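Local coordinates for protein listeriolysin O (Listeria monocytogenes, PDB 4CDB) that forms oligomeric pores in cholesterol-containing host membranes after a major conformational change, and so lyses the cells, at residues Asn298-Tyr310 and Gln319-Ile331. Numbering follows the deposited sequence.
Sequences NIIKNSSFKAVIY and QIIDGNLGDLRDI. With NA (sodium ion), chain T.
An antiparallel beta hairpin of the cholesterol-dependent cytolysin core sheet pairs strand 303-310 with strand 319-324, and Phe305 faces Gly323, one residue before strand 319-324 ends and the chain turns through the 3-10 segment 325-326. Strand 319-324 lies along one side of strand 303-310, and strand 262-270 bonds to the other. The ladder includes the hydrogen bond from Ala307 N to Ile321 O at 2.7 Å, and ends where Leu325 N reaches Ser303 O at 3.0 Å.

Phe305 has CG between its backbone N and carbonyl carbon (chi1 77°), which lays the ring over Gly323 and against Asn324 to Leu328. Lacking a side chain, Gly323 lets the ring lie across its backbone, with its N over one face, offset toward the rim. The opposite face receives Leu328 CD2 in a CH-pi contact, 3.6 Å from the ring centroid and 14° off the normal. The branched Ile331 brings CD1 to Phe305 CZ at 4.1 Å and CG2 to Ile309 CD1, so that it spans Phe305 and Ile309 on the sheet face that also carries Ala307 and Ile321.

On the other face the extended Lys306 runs beside Asp322, its methylenes passing OD1, while NZ continues to a hydrogen bond with Ser193 O on helix 187-194. Near the helix 294-301 end, Ile300 CG2 packs on Leu325 CB at 4.0 Å.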
loop_
_atom_site.group_PDB
_atom_site.type_symbol
_atom_site.label_atom_id
_atom_site.label_comp_id
_atom_site.label_asym_id
_atom_site.label_seq_id
_atom_site.Cartn_x
_atom_site.Cartn_y
_atom_site.Cartn_z
ATOM N N ASN A 298 -7.810 -15.996 -11.515
ATOM C CA ASN A 298 -6.647 -16.135 -12.385
ATOM C C ASN A 298 -5.496 -15.235 -11.950
ATOM O O ASN A 298 -4.338 -15.650 -11.956
ATOM C CB ASN A 298 -7.021 -15.847 -13.841
ATOM C CG ASN A 298 -6.087 -16.520 -14.828
ATOM O OD1 ASN A 298 -5.046 -15.972 -15.191
ATOM N ND2 ASN A 298 -6.457 -17.717 -15.271
ATOM N N ILE A 299 -5.820 -14.000 -11.578
ATOM C CA ILE A 299 -4.819 -13.061 -11.087
ATOM C C ILE A 299 -4.125 -13.624 -9.849
ATOM O O ILE A 299 -2.898 -13.627 -9.763
ATOM C CB ILE A 299 -5.438 -11.684 -10.765
ATOM C CG1 ILE A 299 -5.968 -11.027 -12.041
ATOM C CG2 ILE A 299 -4.418 -10.777 -10.089
ATOM C CD1 ILE A 299 -6.550 -9.645 -11.823
ATOM N N ILE A 300 -4.925 -14.120 -8.907
ATOM C CA ILE A 300 -4.414 -14.702 -7.668
ATOM C C ILE A 300 -3.507 -15.904 -7.928
ATOM O O ILE A 300 -2.457 -16.045 -7.298
ATOM C CB ILE A 300 -5.568 -15.097 -6.715
ATOM C CG1 ILE A 300 -6.302 -13.843 -6.242
ATOM C CG2 ILE A 300 -5.050 -15.886 -5.519
ATOM C CD1 ILE A 300 -7.418 -14.112 -5.264
ATOM N N LYS A 301 -3.912 -16.755 -8.866
ATOM C CA LYS A 301 -3.121 -17.920 -9.255
ATOM C C LYS A 301 -1.738 -17.517 -9.765
ATOM O O LYS A 301 -0.753 -18.224 -9.547
ATOM C CB LYS A 301 -3.860 -18.726 -10.327
ATOM C CG LYS A 301 -3.103 -19.945 -10.832
ATOM C CD LYS A 301 -2.898 -20.968 -9.725
ATOM C CE LYS A 301 -2.059 -22.144 -10.201
ATOM N NZ LYS A 301 -0.666 -21.734 -10.538
ATOM N N ASN A 302 -1.673 -16.373 -10.438
ATOM C CA ASN A 302 -0.423 -15.889 -11.013
ATOM C C ASN A 302 0.170 -14.714 -10.233
ATOM O O ASN A 302 0.906 -13.896 -10.784
ATOM C CB ASN A 302 -0.625 -15.509 -12.483
ATOM C CG ASN A 302 -1.340 -16.594 -13.273
ATOM O OD1 ASN A 302 -0.716 -17.533 -13.770
ATOM N ND2 ASN A 302 -2.657 -16.467 -13.393
ATOM N N SER A 303 -0.155 -14.636 -8.947
ATOM C CA SER A 303 0.391 -13.593 -8.085
ATOM C C SER A 303 1.171 -14.206 -6.928
ATOM O O SER A 303 0.819 -15.278 -6.434
ATOM C CB SER A 303 -0.728 -12.705 -7.536
ATOM O OG SER A 303 -1.474 -12.110 -8.582
ATOM N N SER A 304 2.228 -13.522 -6.499
ATOM C CA SER A 304 3.046 -13.984 -5.382
ATOM C C SER A 304 3.016 -12.991 -4.220
ATOM O O SER A 304 2.501 -11.882 -4.355
ATOM C CB SER A 304 4.486 -14.208 -5.842
ATOM O OG SER A 304 5.053 -13.004 -6.326
ATOM N N PHE A 305 3.567 -13.392 -3.079
ATOM C CA PHE A 305 3.655 -12.491 -1.935
ATOM C C PHE A 305 4.986 -12.638 -1.210
ATOM O O PHE A 305 5.590 -13.713 -1.207
ATOM C CB PHE A 305 2.490 -12.709 -0.958
ATOM C CG PHE A 305 2.639 -13.929 -0.087
ATOM C CD1 PHE A 305 2.160 -15.157 -0.510
ATOM C CD2 PHE A 305 3.244 -13.845 1.160
ATOM C CE1 PHE A 305 2.291 -16.281 0.286
ATOM C CE2 PHE A 305 3.381 -14.966 1.958
ATOM C CZ PHE A 305 2.901 -16.185 1.521
ATOM N N LYS A 306 5.436 -11.546 -0.601
ATOM C CA LYS A 306 6.603 -11.574 0.269
ATOM C C LYS A 306 6.257 -10.911 1.600
ATOM O O LYS A 306 5.696 -9.814 1.633
ATOM C CB LYS A 306 7.793 -10.880 -0.391
ATOM C CG LYS A 306 9.108 -11.078 0.345
ATOM C CD LYS A 306 10.275 -10.543 -0.467
ATOM C CE LYS A 306 11.604 -10.989 0.121
ATOM N NZ LYS A 306 12.759 -10.400 -0.613
ATOM N N ALA A 307 6.583 -11.583 2.697
ATOM C CA ALA A 307 6.166 -11.118 4.013
ATOM C C ALA A 307 7.342 -10.896 4.954
ATOM O O ALA A 307 8.216 -11.752 5.083
ATOM C CB ALA A 307 5.178 -12.099 4.628
ATOM N N VAL A 308 7.350 -9.737 5.605
ATOM C CA VAL A 308 8.305 -9.444 6.666
ATOM C C VAL A 308 7.542 -9.311 7.981
ATOM O O VAL A 308 6.639 -8.480 8.098
ATOM C CB VAL A 308 9.075 -8.144 6.386
ATOM C CG1 VAL A 308 10.078 -7.866 7.495
ATOM C CG2 VAL A 308 9.778 -8.231 5.042
ATOM N N ILE A 309 7.901 -10.129 8.965
ATOM C CA ILE A 309 7.144 -10.203 10.211
ATOM C C ILE A 309 7.981 -9.792 11.423
ATOM O O ILE A 309 9.055 -10.349 11.661
ATOM C CB ILE A 309 6.602 -11.632 10.438
ATOM C CG1 ILE A 309 5.931 -12.159 9.168
ATOM C CG2 ILE A 309 5.640 -11.666 11.617
ATOM C CD1 ILE A 309 5.450 -13.591 9.280
ATOM N N TYR A 310 7.484 -8.819 12.186
ATOM C CA TYR A 310 8.140 -8.392 13.421
ATOM C C TYR A 310 7.255 -8.686 14.631
ATOM O O TYR A 310 6.034 -8.541 14.562
ATOM C CB TYR A 310 8.453 -6.893 13.387
ATOM C CG TYR A 310 9.246 -6.437 12.184
ATOM C CD1 TYR A 310 10.496 -6.973 11.905
ATOM C CD2 TYR A 310 8.754 -5.451 11.341
ATOM C CE1 TYR A 310 11.228 -6.551 10.811
ATOM C CE2 TYR A 310 9.477 -5.021 10.244
ATOM C CZ TYR A 310 10.713 -5.573 9.984
ATOM O OH TYR A 310 11.434 -5.148 8.894
ATOM N N GLN A 319 10.908 -12.807 10.818
ATOM C CA GLN A 319 10.552 -13.832 9.842
ATOM C C GLN A 319 10.323 -13.253 8.452
ATOM O O GLN A 319 9.632 -12.245 8.294
ATOM C CB GLN A 319 9.309 -14.608 10.284
ATOM C CG GLN A 319 9.610 -15.899 11.028
ATOM C CD GLN A 319 8.517 -16.936 10.860
ATOM O OE1 GLN A 319 8.714 -17.962 10.207
ATOM N NE2 GLN A 319 7.354 -16.676 11.449
ATOM N N ILE A 320 10.907 -13.900 7.448
ATOM C CA ILE A 320 10.686 -13.525 6.057
ATOM C C ILE A 320 10.135 -14.711 5.263
ATOM O O ILE A 320 10.723 -15.794 5.256
ATOM C CB ILE A 320 11.973 -12.992 5.396
ATOM C CG1 ILE A 320 12.474 -11.753 6.137
ATOM C CG2 ILE A 320 11.728 -12.665 3.931
ATOM C CD1 ILE A 320 13.675 -11.093 5.493
ATOM N N ILE A 321 9.000 -14.501 4.604
ATOM C CA ILE A 321 8.319 -15.578 3.893
ATOM C C ILE A 321 7.987 -15.194 2.452
ATOM O O ILE A 321 7.433 -14.123 2.199
ATOM C CB ILE A 321 7.014 -15.986 4.612
ATOM C CG1 ILE A 321 7.306 -16.430 6.046
ATOM C CG2 ILE A 321 6.298 -17.091 3.849
ATOM C CD1 ILE A 321 6.067 -16.756 6.848
ATOM N N ASP A 322 8.335 -16.074 1.517
ATOM C CA ASP A 322 7.934 -15.926 0.122
ATOM C C ASP A 322 6.919 -17.013 -0.218
ATOM O O ASP A 322 6.871 -18.050 0.444
ATOM C CB ASP A 322 9.146 -16.039 -0.804
ATOM C CG ASP A 322 10.224 -15.024 -0.481
ATOM O OD1 ASP A 322 10.138 -13.883 -0.983
ATOM O OD2 ASP A 322 11.161 -15.367 0.270
ATOM N N GLY A 323 6.108 -16.781 -1.247
ATOM C CA GLY A 323 5.123 -17.766 -1.654
ATOM C C GLY A 323 4.091 -17.247 -2.635
ATOM O O GLY A 323 4.225 -16.146 -3.171
ATOM N N ASN A 324 3.058 -18.051 -2.872
ATOM C CA ASN A 324 1.987 -17.692 -3.796
ATOM C C ASN A 324 0.787 -17.100 -3.059
ATOM O O ASN A 324 0.508 -17.476 -1.921
ATOM C CB ASN A 324 1.558 -18.914 -4.608
ATOM C CG ASN A 324 2.741 -19.689 -5.159
ATOM O OD1 ASN A 324 3.765 -19.109 -5.519
ATOM N ND2 ASN A 324 2.607 -21.009 -5.219
ATOM N N LEU A 325 0.077 -16.185 -3.718
ATOM C CA LEU A 325 -1.009 -15.434 -3.086
ATOM C C LEU A 325 -2.094 -16.314 -2.468
ATOM O O LEU A 325 -2.718 -15.935 -1.475
ATOM C CB LEU A 325 -1.645 -14.465 -4.085
ATOM C CG LEU A 325 -1.706 -12.989 -3.684
ATOM C CD1 LEU A 325 -2.773 -12.272 -4.492
ATOM C CD2 LEU A 325 -1.961 -12.823 -2.194
ATOM N N GLY A 326 -2.321 -17.486 -3.053
ATOM C CA GLY A 326 -3.321 -18.402 -2.538
ATOM C C GLY A 326 -2.943 -18.981 -1.188
ATOM O O GLY A 326 -3.800 -19.475 -0.452
ATOM N N ASP A 327 -1.657 -18.912 -0.858
ATOM C CA ASP A 327 -1.147 -19.511 0.370
ATOM C C ASP A 327 -1.095 -18.523 1.535
ATOM O O ASP A 327 -0.509 -18.816 2.578
ATOM C CB ASP A 327 0.237 -20.116 0.130
ATOM C CG ASP A 327 0.281 -20.987 -1.111
ATOM O OD1 ASP A 327 -0.771 -21.552 -1.482
ATOM O OD2 ASP A 327 1.366 -21.106 -1.718
ATOM N N LEU A 328 -1.705 -17.355 1.360
ATOM C CA LEU A 328 -1.836 -16.409 2.462
ATOM C C LEU A 328 -2.945 -16.863 3.400
ATOM O O LEU A 328 -3.343 -18.029 3.375
ATOM C CB LEU A 328 -2.107 -14.989 1.960
ATOM C CG LEU A 328 -0.877 -14.106 1.744
ATOM C CD1 LEU A 328 -1.287 -12.653 1.573
ATOM C CD2 LEU A 328 0.069 -14.250 2.920
ATOM N N ARG A 329 -3.431 -15.945 4.233
ATOM C CA ARG A 329 -4.464 -16.246 5.229
ATOM C C ARG A 329 -4.010 -17.271 6.272
ATOM O O ARG A 329 -4.785 -17.666 7.144
ATOM C CB ARG A 329 -5.767 -16.692 4.558
ATOM C CG ARG A 329 -6.526 -15.572 3.871
ATOM C CD ARG A 329 -7.659 -15.075 4.746
ATOM N NE ARG A 329 -7.184 -14.445 5.973
ATOM C CZ ARG A 329 -7.937 -14.253 7.050
ATOM N NH1 ARG A 329 -9.203 -14.653 7.056
ATOM N NH2 ARG A 329 -7.425 -13.669 8.124
ATOM N N ASP A 330 -2.756 -17.697 6.173
ATOM C CA ASP A 330 -2.145 -18.565 7.168
ATOM C C ASP A 330 -1.231 -17.707 8.029
ATOM O O ASP A 330 -1.227 -17.814 9.256
ATOM C CB ASP A 330 -1.339 -19.676 6.493
ATOM C CG ASP A 330 -2.166 -20.493 5.517
ATOM O OD1 ASP A 330 -3.409 -20.507 5.649
ATOM O OD2 ASP A 330 -1.573 -21.128 4.619
ATOM N N ILE A 331 -0.458 -16.854 7.365
ATOM C CA ILE A 331 0.401 -15.888 8.038
ATOM C C ILE A 331 -0.457 -14.867 8.778
ATOM O O ILE A 331 -0.220 -14.567 9.949
ATOM C CB ILE A 331 1.321 -15.149 7.035
ATOM C CG1 ILE A 331 2.458 -16.060 6.561
ATOM C CG2 ILE A 331 1.892 -13.884 7.656
ATOM C CD1 ILE A 331 2.088 -16.997 5.425
HETATM NA NA NA T . 13.823 -5.907 8.626
HETATM O O HOH W 1 14.956 -4.700 6.145
#